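Local coordinates for TouB protein (Pseudomonas stutzeri, PDB 2INC) that is probably a small ubiquitin-like component of the multi-subunit toluene/o-xylene monooxygenase, a complex that hydroxylates aromatic hydrocarbons, at residues Val19-Val28 with Phe60-Ala69. Sequence-based numbering, arbitrary orientation.
Sequences VDTEDTMDQV and FPRGMIVSDA
The guanidinium of Arg-62 turns its edge to the carboxylate of Asp-26, the two planes 64° apart. Arg-62 NE gives a nearly straight bond to the syn lone pair of Asp-26 OD1 (2.9 Å), which sits close to the guanidinium plane, whereas the bonds of NE and NH2 to OD2 are weak. A lysine in place of Asp-26 would probably set its charge against Arg-62, leaving the guanidinium without its carboxylate mate and freer to turn. At the other flat group, Met-25 SD stands obliquely to the Phe-60 ring, 4.9 Å from its centroid, a Met-aromatic contact. Met-25 CG is anti to the carbonyl carbon (chi1 -61°), and bends at chi2 (-59°) and chi3 curl the chain over the loop 60-69, where its CE rests against both Met-64 CG (3.5 Å) and Ala-69 CB (3.6 Å). Val-66 continues this apolar layer, its CG2 reaching Val-28 CG2 at 3.6 Å and, more loosely, Val-19 CG2; Phe-2 of strand 2-8 also touches Val-66.

The backbones are also joined. Met-25 N donates to Met-64 O and Val-66 N to Asp-23 O, each at 2.8 Å, flanking a single bridge between Thr-24 and Ile-65, while Ser-67 N binds Thr-21 O on a lone pair. The Asp-23 carboxylate is taken up away from 60-69: OD2 receives Asp-20 N from above the carboxylate plane and forms a salt bridge with Lys-31. Asp-20 OD2 in turn accepts Glu-22 N in an Asx turn, inside the type I turn 20-23. The contact thus joins the turn and first residues of helix 25-33 to the long loop before strand 76-82, an arrangement consistent with the ubiquitin-like beta-grasp fold, in which a helix packs across a mixed sheet.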
ATOM      1  N   VAL C  19     -13.083  38.397  44.926  1.00 48.64           N
ATOM      2  CA  VAL C  19     -12.727  39.241  46.055  1.00 48.19           C
ATOM      3  C   VAL C  19     -14.036  39.485  46.800  1.00 48.73           C
ATOM      4  O   VAL C  19     -15.074  38.997  46.376  1.00 49.39           O
ATOM      5  CB  VAL C  19     -12.069  40.585  45.617  1.00 48.27           C
ATOM      6  CG1 VAL C  19     -10.740  40.348  44.926  1.00 48.57           C
ATOM      7  CG2 VAL C  19     -12.982  41.403  44.740  1.00 45.13           C
ATOM      8  N   ASP C  20     -13.986  40.226  47.902  1.00 49.27           N
ATOM      9  CA  ASP C  20     -15.201  40.608  48.627  1.00 50.03           C
ATOM     10  C   ASP C  20     -15.487  42.091  48.446  1.00 49.20           C
ATOM     11  O   ASP C  20     -14.552  42.876  48.368  1.00 49.53           O
ATOM     12  CB  ASP C  20     -14.996  40.344  50.106  1.00 50.91           C
ATOM     13  CG  ASP C  20     -16.291  40.401  50.872  1.00 53.41           C
ATOM     14  OD1 ASP C  20     -17.005  39.361  50.913  1.00 52.75           O
ATOM     15  OD2 ASP C  20     -16.576  41.492  51.421  1.00 56.86           O
ATOM     16  N   THR C  21     -16.759  42.485  48.389  1.00 49.40           N
ATOM     17  CA  THR C  21     -17.120  43.913  48.250  1.00 49.94           C
ATOM     18  C   THR C  21     -16.599  44.780  49.430  1.00 50.72           C
ATOM     19  O   THR C  21     -16.395  45.993  49.299  1.00 49.72           O
ATOM     20  CB  THR C  21     -18.663  44.088  48.076  1.00 50.66           C
ATOM     21  OG1 THR C  21     -19.362  43.365  49.105  1.00 51.81           O
ATOM     22  CG2 THR C  21     -19.127  43.537  46.727  1.00 50.09           C
ATOM     23  N   GLU C  22     -16.324  44.122  50.551  1.00 50.97           N
ATOM     24  CA  GLU C  22     -15.736  44.772  51.726  1.00 52.19           C
ATOM     25  C   GLU C  22     -14.188  44.845  51.749  1.00 51.62           C
ATOM     26  O   GLU C  22     -13.604  45.505  52.615  1.00 52.13           O
ATOM     27  CB  GLU C  22     -16.273  44.079  52.986  1.00 52.83           C
ATOM     28  CG  GLU C  22     -17.803  44.095  53.088  1.00 56.36           C
ATOM     29  CD  GLU C  22     -18.381  45.494  52.841  1.00 62.58           C
ATOM     30  OE1 GLU C  22     -19.289  45.642  51.967  1.00 65.34           O
ATOM     31  OE2 GLU C  22     -17.900  46.447  53.500  1.00 64.87           O
ATOM     32  N   ASP C  23     -13.516  44.159  50.829  1.00 49.70           N
ATOM     33  CA  ASP C  23     -12.073  44.210  50.790  1.00 49.28           C
ATOM     34  C   ASP C  23     -11.589  45.602  50.487  1.00 49.23           C
ATOM     35  O   ASP C  23     -12.198  46.344  49.715  1.00 48.83           O
ATOM     36  CB  ASP C  23     -11.491  43.237  49.743  1.00 49.40           C
ATOM     37  CG  ASP C  23     -11.677  41.787  50.133  1.00 52.33           C
ATOM     38  OD1 ASP C  23     -11.900  41.528  51.338  1.00 54.71           O
ATOM     39  OD2 ASP C  23     -11.616  40.890  49.245  1.00 54.07           O
ATOM     40  N   THR C  24     -10.502  45.960  51.152  1.00 49.04           N
ATOM     41  CA  THR C  24      -9.682  47.093  50.782  1.00 48.43           C
ATOM     42  C   THR C  24      -8.834  46.740  49.535  1.00 47.38           C
ATOM     43  O   THR C  24      -8.576  45.562  49.282  1.00 46.31           O
ATOM     44  CB  THR C  24      -8.723  47.314  51.947  1.00 49.52           C
ATOM     45  OG1 THR C  24      -9.487  47.752  53.091  1.00 52.00           O
ATOM     46  CG2 THR C  24      -7.769  48.360  51.623  1.00 50.10           C
ATOM     47  N   MET C  25      -8.315  47.738  48.812  1.00 46.46           N
ATOM     48  CA  MET C  25      -7.372  47.421  47.738  1.00 46.40           C
ATOM     49  C   MET C  25      -6.188  46.557  48.195  1.00 46.75           C
ATOM     50  O   MET C  25      -5.794  45.618  47.481  1.00 46.38           O
ATOM     51  CB  MET C  25      -6.921  48.668  46.992  1.00 47.25           C
ATOM     52  CG  MET C  25      -8.129  49.370  46.331  1.00 47.67           C
ATOM     53  SD  MET C  25      -9.023  48.301  45.131  1.00 51.63           S
ATOM     54  CE  MET C  25     -10.720  48.853  45.368  1.00 50.29           C
ATOM     55  N   ASP C  26      -5.661  46.840  49.391  1.00 45.87           N
ATOM     56  CA  ASP C  26      -4.604  46.036  49.969  1.00 46.50           C
ATOM     57  C   ASP C  26      -5.015  44.563  50.065  1.00 45.24           C
ATOM     58  O   ASP C  26      -4.198  43.659  49.788  1.00 45.27           O
ATOM     59  CB  ASP C  26      -4.248  46.555  51.393  1.00 47.66           C
ATOM     60  CG  ASP C  26      -3.270  47.725  51.373  1.00 50.88           C
ATOM     61  OD1 ASP C  26      -2.699  48.020  50.309  1.00 55.82           O
ATOM     62  OD2 ASP C  26      -3.039  48.352  52.436  1.00 56.81           O
ATOM     63  N   GLN C  27      -6.249  44.304  50.494  1.00 43.51           N
ATOM     64  CA  GLN C  27      -6.685  42.906  50.671  1.00 43.39           C
ATOM     65  C   GLN C  27      -7.020  42.241  49.314  1.00 43.83           C
ATOM     66  O   GLN C  27      -6.932  41.018  49.177  1.00 42.58           O
ATOM     67  CB  GLN C  27      -7.888  42.802  51.595  1.00 42.58           C
ATOM     68  CG  GLN C  27      -7.534  43.222  53.018  1.00 44.17           C
ATOM     69  CD  GLN C  27      -8.740  43.608  53.840  1.00 49.67           C
ATOM     70  OE1 GLN C  27      -9.580  44.421  53.414  1.00 50.28           O
ATOM     71  NE2 GLN C  27      -8.829  43.037  55.051  1.00 52.46           N
ATOM     72  N   VAL C  28      -7.410  43.065  48.340  1.00 43.82           N
ATOM     73  CA  VAL C  28      -7.580  42.571  46.965  1.00 44.43           C
ATOM     74  C   VAL C  28      -6.238  42.122  46.411  1.00 44.96           C
ATOM     75  O   VAL C  28      -6.134  41.017  45.879  1.00 45.64           O
ATOM     76  CB  VAL C  28      -8.203  43.642  46.067  1.00 44.05           C
ATOM     77  CG1 VAL C  28      -8.095  43.246  44.612  1.00 46.45           C
ATOM     78  CG2 VAL C  28      -9.664  43.832  46.440  1.00 44.56           C
ATOM     79  N   PHE C  60      -6.181  53.083  42.500  1.00 54.16           N
ATOM     80  CA  PHE C  60      -7.040  53.125  43.673  1.00 53.83           C
ATOM     81  C   PHE C  60      -6.171  53.238  44.940  1.00 53.85           C
ATOM     82  O   PHE C  60      -5.114  52.587  45.024  1.00 53.38           O
ATOM     83  CB  PHE C  60      -7.916  51.880  43.752  1.00 53.31           C
ATOM     84  CG  PHE C  60      -8.821  51.712  42.581  1.00 53.55           C
ATOM     85  CD1 PHE C  60      -9.739  52.703  42.255  1.00 52.55           C
ATOM     86  CD2 PHE C  60      -8.765  50.566  41.806  1.00 50.84           C
ATOM     87  CE1 PHE C  60     -10.585  52.580  41.161  1.00 53.14           C
ATOM     88  CE2 PHE C  60      -9.614  50.425  40.723  1.00 52.82           C
ATOM     89  CZ  PHE C  60     -10.531  51.441  40.405  1.00 53.22           C
ATOM     90  N   PRO C  61      -6.593  54.070  45.922  1.00 53.85           N
ATOM     91  CA  PRO C  61      -5.761  54.143  47.144  1.00 53.28           C
ATOM     92  C   PRO C  61      -5.829  52.840  47.931  1.00 53.17           C
ATOM     93  O   PRO C  61      -6.825  52.101  47.809  1.00 53.06           O
ATOM     94  CB  PRO C  61      -6.367  55.317  47.935  1.00 53.81           C
ATOM     95  CG  PRO C  61      -7.225  56.050  46.960  1.00 53.78           C
ATOM     96  CD  PRO C  61      -7.734  54.994  45.990  1.00 53.41           C
ATOM     97  N   ARG C  62      -4.789  52.568  48.731  1.00 52.33           N
ATOM     98  CA  ARG C  62      -4.646  51.274  49.425  1.00 51.38           C
ATOM     99  C   ARG C  62      -5.868  50.904  50.239  1.00 51.41           C
ATOM    100  O   ARG C  62      -6.234  49.738  50.298  1.00 49.74           O
ATOM    101  CB  ARG C  62      -3.371  51.216  50.305  1.00 51.17           C
ATOM    102  CG  ARG C  62      -2.084  51.370  49.506  1.00 50.85           C
ATOM    103  CD  ARG C  62      -0.853  51.356  50.369  1.00 50.85           C
ATOM    104  NE  ARG C  62      -0.759  50.093  51.083  1.00 53.96           N
ATOM    105  CZ  ARG C  62       0.252  49.752  51.887  1.00 54.92           C
ATOM    106  NH1 ARG C  62       1.243  50.597  52.074  1.00 52.50           N
ATOM    107  NH2 ARG C  62       0.271  48.563  52.496  1.00 54.17           N
ATOM    108  N   GLY C  63      -6.517  51.901  50.849  1.00 52.34           N
ATOM    109  CA  GLY C  63      -7.567  51.663  51.856  1.00 53.37           C
ATOM    110  C   GLY C  63      -8.990  51.649  51.318  1.00 54.70           C
ATOM    111  O   GLY C  63      -9.927  51.172  51.985  1.00 54.89           O
ATOM    112  N   MET C  64      -9.129  52.157  50.096  1.00 54.93           N
ATOM    113  CA  MET C  64     -10.387  52.174  49.355  1.00 55.46           C
ATOM    114  C   MET C  64     -10.980  50.772  49.272  1.00 54.57           C
ATOM    115  O   MET C  64     -10.239  49.790  49.047  1.00 55.18           O
ATOM    116  CB  MET C  64     -10.090  52.767  47.983  1.00 55.83           C
ATOM    117  CG  MET C  64     -10.711  52.041  46.843  1.00 60.83           C
ATOM    118  SD  MET C  64     -11.814  53.061  45.886  1.00 66.35           S
ATOM    119  CE  MET C  64     -10.772  54.252  45.049  1.00 65.27           C
ATOM    120  N   ILE C  65     -12.286  50.644  49.497  1.00 53.64           N
ATOM    121  CA  ILE C  65     -12.890  49.300  49.481  1.00 53.17           C
ATOM    122  C   ILE C  65     -13.628  49.019  48.154  1.00 53.19           C
ATOM    123  O   ILE C  65     -14.051  49.953  47.446  1.00 52.15           O
ATOM    124  CB  ILE C  65     -13.785  48.955  50.750  1.00 53.22           C
ATOM    125  CG1 ILE C  65     -15.195  49.526  50.646  1.00 52.24           C
ATOM    126  CG2 ILE C  65     -13.100  49.414  52.060  1.00 53.74           C
ATOM    127  CD1 ILE C  65     -16.253  48.692  51.355  1.00 53.90           C
ATOM    128  N   VAL C  66     -13.741  47.732  47.827  1.00 52.97           N
ATOM    129  CA  VAL C  66     -14.241  47.291  46.508  1.00 53.78           C
ATOM    130  C   VAL C  66     -15.609  47.915  46.238  1.00 54.39           C
ATOM    131  O   VAL C  66     -15.829  48.471  45.160  1.00 54.22           O
ATOM    132  CB  VAL C  66     -14.359  45.745  46.420  1.00 53.68           C
ATOM    133  CG1 VAL C  66     -15.268  45.334  45.241  1.00 52.92           C
ATOM    134  CG2 VAL C  66     -12.991  45.116  46.291  1.00 53.08           C
ATOM    135  N   SER C  67     -16.484  47.834  47.257  1.00 55.26           N
ATOM    136  CA  SER C  67     -17.833  48.439  47.295  1.00 55.84           C
ATOM    137  C   SER C  67     -17.894  49.875  46.775  1.00 55.76           C
ATOM    138  O   SER C  67     -18.927  50.303  46.229  1.00 55.68           O
ATOM    139  CB  SER C  67     -18.321  48.456  48.741  1.00 56.65           C
ATOM    140  OG  SER C  67     -19.699  48.176  48.832  1.00 59.18           O
ATOM    141  N   ASP C  68     -16.792  50.604  46.938  1.00 55.44           N
ATOM    142  CA  ASP C  68     -16.713  52.023  46.594  1.00 55.54           C
ATOM    143  C   ASP C  68     -15.945  52.277  45.313  1.00 55.33           C
ATOM    144  O   ASP C  68     -15.741  53.436  44.912  1.00 54.85           O
ATOM    145  CB  ASP C  68     -16.032  52.794  47.746  1.00 56.74           C
ATOM    146  CG  ASP C  68     -16.783  52.646  49.080  1.00 57.86           C
ATOM    147  OD1 ASP C  68     -18.034  52.642  49.055  1.00 59.06           O
ATOM    148  OD2 ASP C  68     -16.130  52.536  50.150  1.00 60.00           O
ATOM    149  N   ALA C  69     -15.474  51.203  44.677  1.00 55.45           N
ATOM    150  CA  ALA C  69     -14.541  51.368  43.548  1.00 54.73           C
ATOM    151  C   ALA C  69     -15.250  51.591  42.199  1.00 54.17           C
ATOM    152  O   ALA C  69     -14.615  52.057  41.222  1.00 54.85           O
ATOM    153  CB  ALA C  69     -13.509  50.191  43.488  1.00 54.75           C
TER